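Local coordinates for chinitase A (Streptomyces coelicolor, PDB 3EBV), which probably hydrolyses internal linkages of chitin, as a family 18 endochitinase, with this chain comprising the TIM-barrel catalytic domain of a longer protein, at residues 10-15 with 269-274; 17-22 with 275-280; 44-49 with 101-106; 144-149 with 171-176; 164-169 with 212-217. One frame throughout, in Å; residues are numbered along the deposited sequence.

Overall arrangement
All five contacts belong to one family 18 TIM barrel. Contact 1 joins the first strand, 6-12, to the last, 267-271, closing the ring so that residues far apart in sequence share one barrel; contacts 3, 4 and 5 are nested inside the loop it closes. Contact 2 crosses contact 1 along the chain, shares helix 273-278 with it and lies about 8 Å away, centre to centre. Contact 4, about 19 Å from contact 1 between centres, pairs two parallel strands of the same sheet; contact 5, about 9 Å from contact 4 between centres, joins the helix that connects them to the loop 212-217. Contact 3 ties strand 47-48 to helix 94-111, about 17 Å from contact 4.

Contact 1 (10-15 with 269-274); sequences YWQNFN and MTWSTN
Strands 10-12 and 269-271 run side by side in parallel, their axes 7.1 Å apart at the closest and 22° from each other. Y10 N donates to T270 O at 3.1 Å, and T273 N to Y10 O at 2.8 Å. Past the strand, the cis peptide between W271 and S272 turns the chain into helix 273-278. The Y10 ring presents its edge to the selenium of M269, a selenomethionine, in a Met-aromatic contact with CE2 3.7 Å from SE. Y10 CB lies 3.3 Å from W271 CE3, and the two rings sit obliquely, planes 52° apart. This is the seam where the first and last strands close the TIM barrel. As in other family 18 chitinases, the tryptophan before the cis peptide probably lines the sugar-binding cleft. The Y10 hydroxyl is hydrogen-bonded to D117, in the family's DxxDxDxE signature. F14 reaches W271 tip to tip, CZ against CH2. At the C-terminal ends of the strands polar side chains take over. N274 OD1 accepts the N-H of Q12 in its carbonyl plane, on a lone pair, at 2.9 Å, while the two amide groups stack, planes 24° apart. S272 OG, at the helix N-cap, gives its proton to Q12 OE1 at 2.8 Å from above the amide plane and also pairs with W275 N. A water bridges Q12 O to N274 ND2.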
# COMPACT_ATOMS: atom_id res chain seq x y z
N TYR A 10 5.66 -2.92 -3.17
CA TYR A 10 5.06 -4.25 -3.43
C TYR A 10 6.08 -5.17 -4.06
O TYR A 10 6.64 -4.81 -5.09
CB TYR A 10 3.84 -4.12 -4.35
CG TYR A 10 2.65 -3.57 -3.61
CD1 TYR A 10 1.69 -4.45 -3.09
CD2 TYR A 10 2.49 -2.19 -3.38
CE1 TYR A 10 0.58 -3.98 -2.36
CE2 TYR A 10 1.38 -1.73 -2.64
CZ TYR A 10 0.45 -2.62 -2.14
OH TYR A 10 -0.61 -2.13 -1.42
N TRP A 11 6.28 -6.34 -3.42
CA TRP A 11 7.18 -7.38 -3.99
C TRP A 11 6.31 -8.45 -4.61
O TRP A 11 5.39 -8.96 -3.96
CB TRP A 11 8.00 -7.95 -2.86
CG TRP A 11 8.85 -9.14 -3.25
CD1 TRP A 11 10.08 -9.09 -3.80
CD2 TRP A 11 8.49 -10.54 -3.13
NE1 TRP A 11 10.54 -10.39 -4.05
CE2 TRP A 11 9.59 -11.28 -3.64
CE3 TRP A 11 7.36 -11.22 -2.68
CZ2 TRP A 11 9.61 -12.69 -3.66
CZ3 TRP A 11 7.36 -12.64 -2.72
CH2 TRP A 11 8.49 -13.34 -3.20
N GLN A 12 6.57 -8.76 -5.89
CA GLN A 12 5.73 -9.72 -6.63
C GLN A 12 5.99 -11.19 -6.35
O GLN A 12 7.10 -11.68 -6.59
CB GLN A 12 5.88 -9.53 -8.12
CG GLN A 12 5.50 -8.09 -8.59
CD GLN A 12 5.93 -7.78 -10.03
OE1 GLN A 12 5.79 -6.67 -10.50
NE2 GLN A 12 6.41 -8.82 -10.78
N ASN A 13 4.96 -11.89 -5.90
CA ASN A 13 5.02 -13.37 -5.80
C ASN A 13 4.60 -14.01 -7.11
O ASN A 13 3.79 -14.94 -7.12
CB ASN A 13 4.09 -13.83 -4.65
CG ASN A 13 4.16 -15.34 -4.42
OD1 ASN A 13 5.25 -15.91 -4.46
ND2 ASN A 13 3.02 -15.97 -4.17
N PHE A 14 5.14 -13.50 -8.22
CA PHE A 14 4.76 -13.98 -9.55
C PHE A 14 5.66 -13.29 -10.54
O PHE A 14 6.28 -12.27 -10.23
CB PHE A 14 3.27 -13.72 -9.87
CG PHE A 14 2.87 -12.25 -9.76
CD1 PHE A 14 2.98 -11.42 -10.87
CD2 PHE A 14 2.39 -11.74 -8.56
CE1 PHE A 14 2.65 -10.06 -10.78
CE2 PHE A 14 2.03 -10.39 -8.48
CZ PHE A 14 2.16 -9.56 -9.58
N ASN A 15 5.72 -13.83 -11.75
CA ASN A 15 6.55 -13.26 -12.80
C ASN A 15 5.64 -12.62 -13.85
O ASN A 15 4.80 -13.31 -14.47
CB ASN A 15 7.39 -14.40 -13.43
CG ASN A 15 8.30 -13.94 -14.55
OD1 ASN A 15 8.29 -12.80 -14.97
ND2 ASN A 15 9.10 -14.88 -15.06
N MSE A 269 4.59 5.16 -1.72
CA MSE A 269 4.44 3.71 -1.98
C MSE A 269 4.66 3.50 -3.47
O MSE A 269 4.37 4.39 -4.29
CB MSE A 269 3.02 3.25 -1.59
CG MSE A 269 2.71 1.79 -1.99
SE MSE A 269 2.02 1.67 -3.87
CE MSE A 269 0.10 1.80 -3.52
N THR A 270 5.17 2.32 -3.86
CA THR A 270 5.20 2.01 -5.31
C THR A 270 4.84 0.56 -5.65
O THR A 270 5.19 -0.40 -4.91
CB THR A 270 6.55 2.39 -5.95
OG1 THR A 270 6.43 2.38 -7.38
CG2 THR A 270 7.65 1.43 -5.53
N TRP A 271 4.13 0.46 -6.78
CA TRP A 271 3.97 -0.82 -7.48
C TRP A 271 4.98 -0.77 -8.62
O TRP A 271 4.82 0.07 -9.52
CB TRP A 271 2.56 -0.89 -8.05
CG TRP A 271 2.39 -2.16 -8.86
CD1 TRP A 271 2.51 -2.27 -10.22
CD2 TRP A 271 2.14 -3.47 -8.35
NE1 TRP A 271 2.34 -3.60 -10.60
CE2 TRP A 271 2.10 -4.35 -9.47
CE3 TRP A 271 1.93 -3.98 -7.06
CZ2 TRP A 271 1.87 -5.73 -9.32
CZ3 TRP A 271 1.71 -5.34 -6.91
CH2 TRP A 271 1.67 -6.20 -8.04
N SER A 272 6.04 -1.61 -8.63
CA SER A 272 6.40 -2.63 -7.64
C SER A 272 7.93 -2.57 -7.50
O SER A 272 8.61 -1.95 -8.31
CB SER A 272 6.02 -4.04 -8.14
OG SER A 272 6.72 -4.30 -9.36
N THR A 273 8.47 -3.26 -6.51
CA THR A 273 9.94 -3.34 -6.37
C THR A 273 10.55 -3.96 -7.65
O THR A 273 11.64 -3.56 -8.08
CB THR A 273 10.36 -4.12 -5.10
OG1 THR A 273 9.96 -5.48 -5.21
CG2 THR A 273 9.66 -3.54 -3.85
N ASN A 274 9.82 -4.88 -8.26
CA ASN A 274 10.34 -5.58 -9.46
C ASN A 274 10.44 -4.64 -10.63
O ASN A 274 11.47 -4.61 -11.35
CB ASN A 274 9.42 -6.77 -9.78
CG ASN A 274 9.22 -7.67 -8.59
OD1 ASN A 274 8.39 -7.41 -7.69
ND2 ASN A 274 9.99 -8.77 -8.55
O HOH W 1 9.77 -11.32 -7.16

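Contact 2 (17-22 with 275-280); sequences GATVQK and WDATAG
Helix 273-278, which follows the last barrel strand of the TIM fold, ends in a Schellman motif with G280 at positive phi as its C-prime residue, and the loop 17-22 after strand 6-12 lies along its flank. The apolar part is led by a CH-pi contact: CB of A18 sits over one face of the W275 indole, 3.5 Å from the centroid of the six-membered ring and 12° off its normal. With CG beside its own backbone N (chi1 -72°), W275 brings the indole from a CB that points away from the loop back under A18. G17, whose backbone angles (phi 98°) call for glycine, continues past the same ring, its C 4.0 Å from W275 CH2. Further along, T19 CB rests on A277 CB at 3.9 Å, and Q21 brings NE2 to the same A277 CB at 3.5 Å. The polar part centres on two threonine hydroxyls. T19 and T278 slide past each other in opposite directions, each with OG1 beside its own backbone N, and the oxygens share a hydrogen bond of 2.7 Å. T278 OG1 also makes a weak bond to N274 O. Nearby, T19 O is hydrogen-bonded to N274 ND2 and Q21 OE1 to T273 OG1, tying the loop to the preceding helical turn. A water links T278 OG1 to G17 O, 2.7 Å from each.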
# COMPACT_ATOMS: atom_id res chain seq x y z
N GLY A 17 7.10 -10.37 -16.20
CA GLY A 17 8.03 -9.75 -17.12
C GLY A 17 8.97 -8.77 -16.45
O GLY A 17 10.00 -8.40 -17.03
N ALA A 18 8.62 -8.31 -15.23
CA ALA A 18 9.55 -7.47 -14.46
C ALA A 18 10.74 -8.28 -13.96
O ALA A 18 10.75 -9.53 -14.02
CB ALA A 18 8.80 -6.82 -13.26
N THR A 19 11.73 -7.61 -13.41
CA THR A 19 12.89 -8.29 -12.83
C THR A 19 12.49 -9.17 -11.65
O THR A 19 11.89 -8.68 -10.70
CB THR A 19 13.94 -7.24 -12.36
OG1 THR A 19 14.43 -6.53 -13.50
CG2 THR A 19 15.13 -7.90 -11.66
N VAL A 20 12.81 -10.46 -11.72
CA VAL A 20 12.50 -11.35 -10.63
C VAL A 20 13.43 -11.09 -9.47
O VAL A 20 14.65 -10.89 -9.64
CB VAL A 20 12.61 -12.85 -11.09
CG1 VAL A 20 12.55 -13.80 -9.90
CG2 VAL A 20 11.48 -13.16 -12.05
N GLN A 21 12.85 -11.07 -8.26
CA GLN A 21 13.59 -10.76 -7.06
C GLN A 21 13.28 -11.73 -5.94
O GLN A 21 12.12 -12.13 -5.78
CB GLN A 21 13.26 -9.35 -6.51
CG GLN A 21 13.62 -8.20 -7.45
CD GLN A 21 13.31 -6.86 -6.82
OE1 GLN A 21 12.18 -6.62 -6.38
NE2 GLN A 21 14.29 -5.95 -6.81
N LYS A 22 14.30 -12.07 -5.15
CA LYS A 22 14.06 -12.62 -3.81
C LYS A 22 13.72 -11.45 -2.89
O LYS A 22 14.00 -10.29 -3.22
CB LYS A 22 15.30 -13.36 -3.29
CG LYS A 22 15.65 -14.56 -4.17
CD LYS A 22 16.94 -15.23 -3.72
CE LYS A 22 17.21 -16.46 -4.57
NZ LYS A 22 18.56 -17.08 -4.33
N TRP A 275 9.39 -3.83 -10.85
CA TRP A 275 9.47 -2.85 -11.92
C TRP A 275 10.51 -1.76 -11.58
O TRP A 275 11.21 -1.28 -12.48
CB TRP A 275 8.11 -2.22 -12.20
CG TRP A 275 7.13 -3.12 -12.87
CD1 TRP A 275 5.91 -3.48 -12.40
CD2 TRP A 275 7.29 -3.77 -14.13
NE1 TRP A 275 5.26 -4.31 -13.31
CE2 TRP A 275 6.10 -4.52 -14.37
CE3 TRP A 275 8.31 -3.78 -15.11
CZ2 TRP A 275 5.91 -5.30 -15.54
CZ3 TRP A 275 8.13 -4.58 -16.27
CH2 TRP A 275 6.92 -5.31 -16.48
N ASP A 276 10.66 -1.42 -10.30
CA ASP A 276 11.70 -0.44 -9.90
C ASP A 276 13.10 -0.97 -10.34
O ASP A 276 13.90 -0.23 -10.93
CB ASP A 276 11.59 -0.24 -8.37
CG ASP A 276 12.56 0.79 -7.75
OD1 ASP A 276 12.85 1.84 -8.38
OD2 ASP A 276 12.95 0.49 -6.59
N ALA A 277 13.32 -2.26 -10.11
CA ALA A 277 14.62 -2.92 -10.44
C ALA A 277 14.84 -2.93 -11.95
O ALA A 277 15.97 -2.65 -12.42
CB ALA A 277 14.65 -4.32 -9.90
N THR A 278 13.78 -3.25 -12.72
CA THR A 278 13.89 -3.18 -14.18
C THR A 278 14.34 -1.79 -14.62
O THR A 278 15.12 -1.63 -15.60
CB THR A 278 12.56 -3.60 -14.83
OG1 THR A 278 12.43 -5.03 -14.63
CG2 THR A 278 12.53 -3.24 -16.34
N ALA A 279 13.88 -0.77 -13.88
CA ALA A 279 14.20 0.64 -14.20
C ALA A 279 15.39 1.15 -13.37
O ALA A 279 15.49 2.36 -13.12
CB ALA A 279 12.95 1.55 -13.98
N GLY A 280 16.31 0.27 -12.96
CA GLY A 280 17.59 0.70 -12.36
C GLY A 280 17.47 1.26 -10.96
O GLY A 280 18.40 1.94 -10.48
O HOH W 2 11.82 -6.38 -16.89

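Contact 3 (44-49 with 101-106); sequences PGAVTF and ANSVYS
S103, on the helix 94-111, directs its CB toward the short strand 47-48, and its two side-chain atoms do most of the touching. CB is the first to meet the strand backbone: it lies 3.3 Å from V47 O and 3.5 Å from V47 N. The next atom, OG, stands between the backbone N and the carbonyl carbon of its own residue (chi1 62°), and from there meets the peptide joining A46 to V47. It accepts the N-H of V47 at 2.9 Å in a nearly straight bond, with an angle of 162° at the hydrogen. S103 OG also rests 3.4 Å from A46 CA and 4.0 Å from A46 CB. On its helix side, OG is hydrogen-bonded to N99 O, one turn back, and weakly to F100 O. Beside it, the V47 branch CG2, likewise set between its own N and carbonyl carbon, comes to S103 OG at 3.7 Å and touches V104 CG2 at the same distance, the two valines crossing obliquely. V104 also packs on L136 of helix 126-140, and V47 on A38 and V82 of neighbouring barrel strands, so the apolar half of the contact continues into the apolar layer between sheet and helices. Strand 47-48 pairs antiparallel with strand 32-40 of the TIM barrel, and the contact joins this strand to the outer helical layer. The chemistry is economical: the OG that is bonded to N99 O also accepts the N-H of V47, so one hydroxyl serves both helix and strand.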
# COMPACT_ATOMS: atom_id res chain seq x y z
N PRO A 44 -15.49 -18.71 1.72
CA PRO A 44 -15.73 -17.26 1.62
C PRO A 44 -14.90 -16.45 2.63
O PRO A 44 -14.87 -16.77 3.81
CB PRO A 44 -17.23 -17.14 1.91
CG PRO A 44 -17.79 -18.44 1.36
CD PRO A 44 -16.77 -19.45 1.83
N GLY A 45 -14.18 -15.43 2.13
CA GLY A 45 -13.35 -14.57 2.98
C GLY A 45 -11.94 -15.06 3.28
O GLY A 45 -11.10 -14.31 3.77
N ALA A 46 -11.69 -16.37 3.05
CA ALA A 46 -10.44 -16.96 3.47
C ALA A 46 -9.32 -16.72 2.46
O ALA A 46 -9.56 -16.63 1.27
CB ALA A 46 -10.62 -18.50 3.70
N VAL A 47 -8.09 -16.65 2.95
CA VAL A 47 -6.96 -16.55 2.03
C VAL A 47 -5.91 -17.59 2.36
O VAL A 47 -5.92 -18.20 3.44
CB VAL A 47 -6.29 -15.14 2.08
CG1 VAL A 47 -7.34 -14.07 1.72
CG2 VAL A 47 -5.56 -14.89 3.42
N THR A 48 -4.99 -17.76 1.42
CA THR A 48 -3.81 -18.56 1.68
C THR A 48 -2.65 -17.92 0.92
O THR A 48 -2.85 -17.06 0.04
CB THR A 48 -4.04 -20.06 1.25
OG1 THR A 48 -2.98 -20.87 1.76
CG2 THR A 48 -4.13 -20.18 -0.25
N PHE A 49 -1.44 -18.30 1.29
CA PHE A 49 -0.28 -17.84 0.56
C PHE A 49 0.52 -19.04 0.08
O PHE A 49 0.81 -19.96 0.87
CB PHE A 49 0.60 -16.97 1.44
CG PHE A 49 1.86 -16.51 0.76
CD1 PHE A 49 1.80 -15.60 -0.31
CD2 PHE A 49 3.10 -17.00 1.14
CE1 PHE A 49 2.95 -15.19 -0.95
CE2 PHE A 49 4.26 -16.59 0.50
CZ PHE A 49 4.19 -15.68 -0.53
N ALA A 101 -10.15 -13.06 9.07
CA ALA A 101 -9.27 -12.85 10.22
C ALA A 101 -8.48 -14.11 10.57
O ALA A 101 -7.28 -14.05 10.82
CB ALA A 101 -10.07 -12.37 11.45
N ASN A 102 -9.18 -15.25 10.61
CA ASN A 102 -8.51 -16.53 10.93
C ASN A 102 -7.40 -16.88 9.94
O ASN A 102 -6.29 -17.26 10.34
CB ASN A 102 -9.53 -17.67 10.99
CG ASN A 102 -10.36 -17.65 12.27
OD1 ASN A 102 -9.98 -17.04 13.26
ND2 ASN A 102 -11.51 -18.33 12.25
N SER A 103 -7.72 -16.77 8.65
CA SER A 103 -6.78 -17.20 7.62
C SER A 103 -5.62 -16.22 7.47
O SER A 103 -4.48 -16.63 7.31
CB SER A 103 -7.49 -17.46 6.30
OG SER A 103 -8.09 -16.28 5.81
N VAL A 104 -5.90 -14.91 7.51
CA VAL A 104 -4.80 -13.96 7.47
C VAL A 104 -3.84 -14.15 8.65
O VAL A 104 -2.61 -14.12 8.49
CB VAL A 104 -5.32 -12.47 7.38
CG1 VAL A 104 -4.16 -11.47 7.56
CG2 VAL A 104 -6.03 -12.27 6.05
N TYR A 105 -4.39 -14.36 9.86
CA TYR A 105 -3.52 -14.54 11.01
C TYR A 105 -2.69 -15.85 10.89
O TYR A 105 -1.52 -15.85 11.21
CB TYR A 105 -4.35 -14.52 12.29
CG TYR A 105 -3.49 -14.55 13.51
CD1 TYR A 105 -2.63 -13.49 13.81
CD2 TYR A 105 -3.52 -15.64 14.38
CE1 TYR A 105 -1.85 -13.51 14.95
CE2 TYR A 105 -2.74 -15.66 15.51
CZ TYR A 105 -1.92 -14.61 15.79
OH TYR A 105 -1.13 -14.65 16.93
N SER A 106 -3.31 -16.89 10.35
CA SER A 106 -2.61 -18.17 10.12
C SER A 106 -1.44 -17.94 9.15
O SER A 106 -0.34 -18.44 9.37
CB SER A 106 -3.58 -19.20 9.54
OG SER A 106 -2.89 -20.44 9.32

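Contact 4 (144-149 with 171-176); sequences MILTMA and DILTVV
Strands 145-148 and 175-179 are parallel neighbours in the TIM barrel, the two strands of a beta-alpha-beta unit crossing over through helix 161-168. T147 pairs with V175 and M148, a selenomethionine, with V176. M148 N donates to V175 O at 3.1 Å, in the carbonyl plane. L146 O receives T174 N at 2.8 Å, also in plane, and V175 N weakly at 3.4 Å. Before the regular pairing begins, a side chain does the backbone's work: T174 OG1, beside its own N (chi1 -52°), accepts the N-H of L146 at 3.0 Å, nearly straight at 172°. T147 and V175 point the same way, CG2 of T147 against CG1 of V175 at 3.7 Å. T147 OG1 is hydrogen-bonded to D117 of the family 18 DxxDxDxE signature, so this face looks into the barrel. On the side of M148 and L146, the L173 and M148 side chains cross at about a right angle, CD1 against CG; those of L146 and I172 cross obliquely, CD2 against CG1 at 4.1 Å. Helix 161-168 lies over M148 and L173 through A166, and helix 126-140 over L146 and I172. Ahead of both strands, a water donates to M144 O and I172 O, 2.7 Å from each.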
# COMPACT_ATOMS: atom_id res chain seq x y z
N MSE A 144 0.55 -4.81 15.19
CA MSE A 144 0.26 -5.25 13.81
C MSE A 144 0.34 -4.06 12.84
O MSE A 144 -0.16 -2.97 13.12
CB MSE A 144 -1.10 -5.91 13.69
CG MSE A 144 -1.30 -6.58 12.33
SE MSE A 144 -3.03 -7.36 12.10
CE MSE A 144 -4.08 -5.69 12.03
N ILE A 145 1.01 -4.29 11.72
CA ILE A 145 1.01 -3.30 10.63
C ILE A 145 -0.25 -3.52 9.81
O ILE A 145 -0.57 -4.66 9.39
CB ILE A 145 2.25 -3.49 9.73
CG1 ILE A 145 3.55 -3.28 10.54
CG2 ILE A 145 2.18 -2.56 8.47
CD1 ILE A 145 3.74 -1.88 11.14
N LEU A 146 -0.97 -2.41 9.54
CA LEU A 146 -2.21 -2.51 8.76
C LEU A 146 -2.14 -1.38 7.72
O LEU A 146 -2.14 -0.19 8.09
CB LEU A 146 -3.46 -2.32 9.65
CG LEU A 146 -4.78 -2.18 8.87
CD1 LEU A 146 -5.09 -3.36 7.95
CD2 LEU A 146 -5.89 -1.96 9.94
N THR A 147 -2.07 -1.78 6.45
CA THR A 147 -2.10 -0.77 5.38
C THR A 147 -3.28 -1.05 4.46
O THR A 147 -3.83 -2.15 4.46
CB THR A 147 -0.74 -0.78 4.56
OG1 THR A 147 -0.62 -2.00 3.83
CG2 THR A 147 0.47 -0.63 5.48
N MSE A 148 -3.64 -0.06 3.63
CA MSE A 148 -4.70 -0.24 2.63
C MSE A 148 -4.25 0.47 1.38
O MSE A 148 -3.57 1.51 1.50
CB MSE A 148 -6.02 0.37 3.11
CG MSE A 148 -6.43 -0.15 4.51
SE MSE A 148 -8.16 0.62 5.04
CE MSE A 148 -9.30 -0.80 4.33
N ALA A 149 -4.64 -0.08 0.23
CA ALA A 149 -4.24 0.49 -1.07
C ALA A 149 -5.50 0.70 -1.93
O ALA A 149 -5.69 0.09 -2.99
CB ALA A 149 -3.23 -0.44 -1.79
N ASP A 171 -7.58 3.83 14.82
CA ASP A 171 -6.64 3.60 15.93
C ASP A 171 -5.71 2.39 15.73
O ASP A 171 -4.74 2.25 16.50
CB ASP A 171 -7.45 3.40 17.21
CG ASP A 171 -8.48 2.31 17.03
OD1 ASP A 171 -9.46 2.54 16.29
OD2 ASP A 171 -8.32 1.23 17.58
N ILE A 172 -5.96 1.56 14.70
CA ILE A 172 -5.06 0.42 14.41
C ILE A 172 -4.46 0.49 12.99
O ILE A 172 -3.74 -0.42 12.57
CB ILE A 172 -5.76 -0.96 14.59
CG1 ILE A 172 -7.03 -1.07 13.77
CG2 ILE A 172 -6.04 -1.20 16.09
CD1 ILE A 172 -7.57 -2.53 13.68
N LEU A 173 -4.76 1.58 12.27
CA LEU A 173 -4.35 1.76 10.88
C LEU A 173 -2.96 2.38 10.81
O LEU A 173 -2.70 3.46 11.41
CB LEU A 173 -5.36 2.68 10.21
CG LEU A 173 -5.03 3.14 8.81
CD1 LEU A 173 -5.11 1.99 7.77
CD2 LEU A 173 -6.10 4.23 8.46
N THR A 174 -2.05 1.74 10.05
CA THR A 174 -0.72 2.31 9.83
C THR A 174 -0.76 3.41 8.74
O THR A 174 -0.49 4.58 9.04
CB THR A 174 0.30 1.22 9.44
OG1 THR A 174 0.21 0.16 10.43
CG2 THR A 174 1.70 1.79 9.41
N VAL A 175 -1.13 3.01 7.51
CA VAL A 175 -1.14 4.00 6.43
C VAL A 175 -2.04 3.54 5.30
O VAL A 175 -2.13 2.34 4.99
CB VAL A 175 0.30 4.29 5.92
CG1 VAL A 175 1.02 3.02 5.43
CG2 VAL A 175 0.31 5.35 4.83
N VAL A 176 -2.71 4.54 4.71
CA VAL A 176 -3.47 4.36 3.46
C VAL A 176 -2.55 4.81 2.35
O VAL A 176 -2.32 6.01 2.17
CB VAL A 176 -4.77 5.18 3.43
CG1 VAL A 176 -5.50 4.97 2.11
CG2 VAL A 176 -5.71 4.71 4.58
O HOH W 3 -2.60 -2.35 14.13

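Contact 5 (164-169 with 212-217); sequences QTALNV and GGLAPS
Helix 161-168 of the TIM barrel's outer layer, the crossover helix between strands 145-148 and 175-179, meets the loop that leads from helix 199-210 into strand 219-224. No hydrogen bond joins the two segments, and the contact is carried by leucine methyls. L167, with CG beside its own backbone N (chi1 -70°) and anti to the carbonyl carbon, sends CD2 to the glycine turn. L167 CD2 sits 3.7 Å from G212 O and 3.6 Å from G213 O, so a single carbon meets two successive carbonyl oxygens. The same L167 CD2 also lies 3.9 Å from G213 CA. G213 takes a phi of 110°, part of a backbone shape that calls for glycine, and its bare alpha carbon lets the loop come close to the leucine tip. The second branch, L167 CD1, is farther off, 4.0 Å from G212 O. L214 continues the apolar side of the loop. Its CG too stands beside the backbone N (chi1 -64°), which brings L214 CD2 within 4.1 Å of L167 CD2. The same L214 CD2 is 4.1 Å from A166 CB, so this methyl touches two consecutive residues of the helix. G213 O is also hydrogen-bonded to K170 NZ. The helix lies over strand 145-148, and L214 touches L173, two residues before strand 175-179. L214 also touches Q209 of helix 199-210, so it links two consecutive outer helices, with the barrel strands beneath.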
# COMPACT_ATOMS: atom_id res chain seq x y z
N GLN A 164 -14.51 4.79 4.73
CA GLN A 164 -15.31 4.52 5.95
C GLN A 164 -14.59 3.48 6.81
O GLN A 164 -14.51 3.63 8.02
CB GLN A 164 -16.68 3.99 5.58
CG GLN A 164 -17.60 3.85 6.79
CD GLN A 164 -17.81 5.14 7.53
OE1 GLN A 164 -17.25 5.35 8.65
NE2 GLN A 164 -18.58 6.04 6.91
N THR A 165 -14.04 2.45 6.16
CA THR A 165 -13.32 1.39 6.88
C THR A 165 -12.11 1.97 7.58
O THR A 165 -11.86 1.74 8.77
CB THR A 165 -12.94 0.23 5.96
OG1 THR A 165 -14.11 -0.27 5.31
CG2 THR A 165 -12.26 -0.93 6.76
N ALA A 166 -11.31 2.74 6.81
CA ALA A 166 -10.12 3.35 7.36
C ALA A 166 -10.43 4.19 8.62
O ALA A 166 -9.74 4.10 9.66
CB ALA A 166 -9.45 4.21 6.27
N LEU A 167 -11.50 5.01 8.55
CA LEU A 167 -11.91 5.81 9.70
C LEU A 167 -12.35 4.90 10.87
O LEU A 167 -11.98 5.17 12.03
CB LEU A 167 -13.02 6.77 9.31
CG LEU A 167 -12.54 7.92 8.39
CD1 LEU A 167 -13.79 8.60 7.81
CD2 LEU A 167 -11.61 8.90 9.15
N ASN A 168 -13.09 3.83 10.54
CA ASN A 168 -13.61 2.95 11.62
C ASN A 168 -12.47 2.33 12.37
O ASN A 168 -12.58 2.09 13.58
CB ASN A 168 -14.46 1.85 11.01
CG ASN A 168 -15.81 2.33 10.49
OD1 ASN A 168 -16.21 3.50 10.73
ND2 ASN A 168 -16.53 1.45 9.80
N VAL A 169 -11.38 2.03 11.65
CA VAL A 169 -10.21 1.37 12.29
C VAL A 169 -9.01 2.29 12.46
O VAL A 169 -7.85 1.84 12.55
CB VAL A 169 -9.83 0.02 11.59
CG1 VAL A 169 -11.05 -0.88 11.45
CG2 VAL A 169 -9.21 0.29 10.18
N GLY A 212 -10.12 14.83 5.94
CA GLY A 212 -11.29 14.02 6.13
C GLY A 212 -11.21 13.05 7.30
O GLY A 212 -11.99 12.10 7.35
N GLY A 213 -10.26 13.28 8.18
CA GLY A 213 -10.21 12.53 9.46
C GLY A 213 -9.07 11.54 9.62
O GLY A 213 -8.97 10.90 10.67
N LEU A 214 -8.23 11.38 8.61
CA LEU A 214 -7.01 10.55 8.72
C LEU A 214 -5.86 11.42 9.19
O LEU A 214 -5.73 12.59 8.78
CB LEU A 214 -6.68 9.86 7.39
CG LEU A 214 -7.75 8.86 6.94
CD1 LEU A 214 -7.36 8.35 5.56
CD2 LEU A 214 -7.87 7.67 7.92
N ALA A 215 -5.02 10.87 10.08
CA ALA A 215 -3.82 11.59 10.52
C ALA A 215 -2.79 11.67 9.36
O ALA A 215 -2.80 10.80 8.46
CB ALA A 215 -3.17 10.88 11.74
N PRO A 216 -1.91 12.67 9.37
CA PRO A 216 -0.90 12.73 8.30
C PRO A 216 -0.07 11.46 8.23
O PRO A 216 0.29 11.03 7.13
CB PRO A 216 -0.07 13.97 8.68
CG PRO A 216 -1.08 14.86 9.39
CD PRO A 216 -1.88 13.88 10.23
N SER A 217 0.24 10.84 9.38
CA SER A 217 1.02 9.61 9.36
C SER A 217 0.26 8.46 8.72
O SER A 217 0.87 7.38 8.50
CB SER A 217 1.40 9.16 10.77
OG SER A 217 0.24 8.92 11.52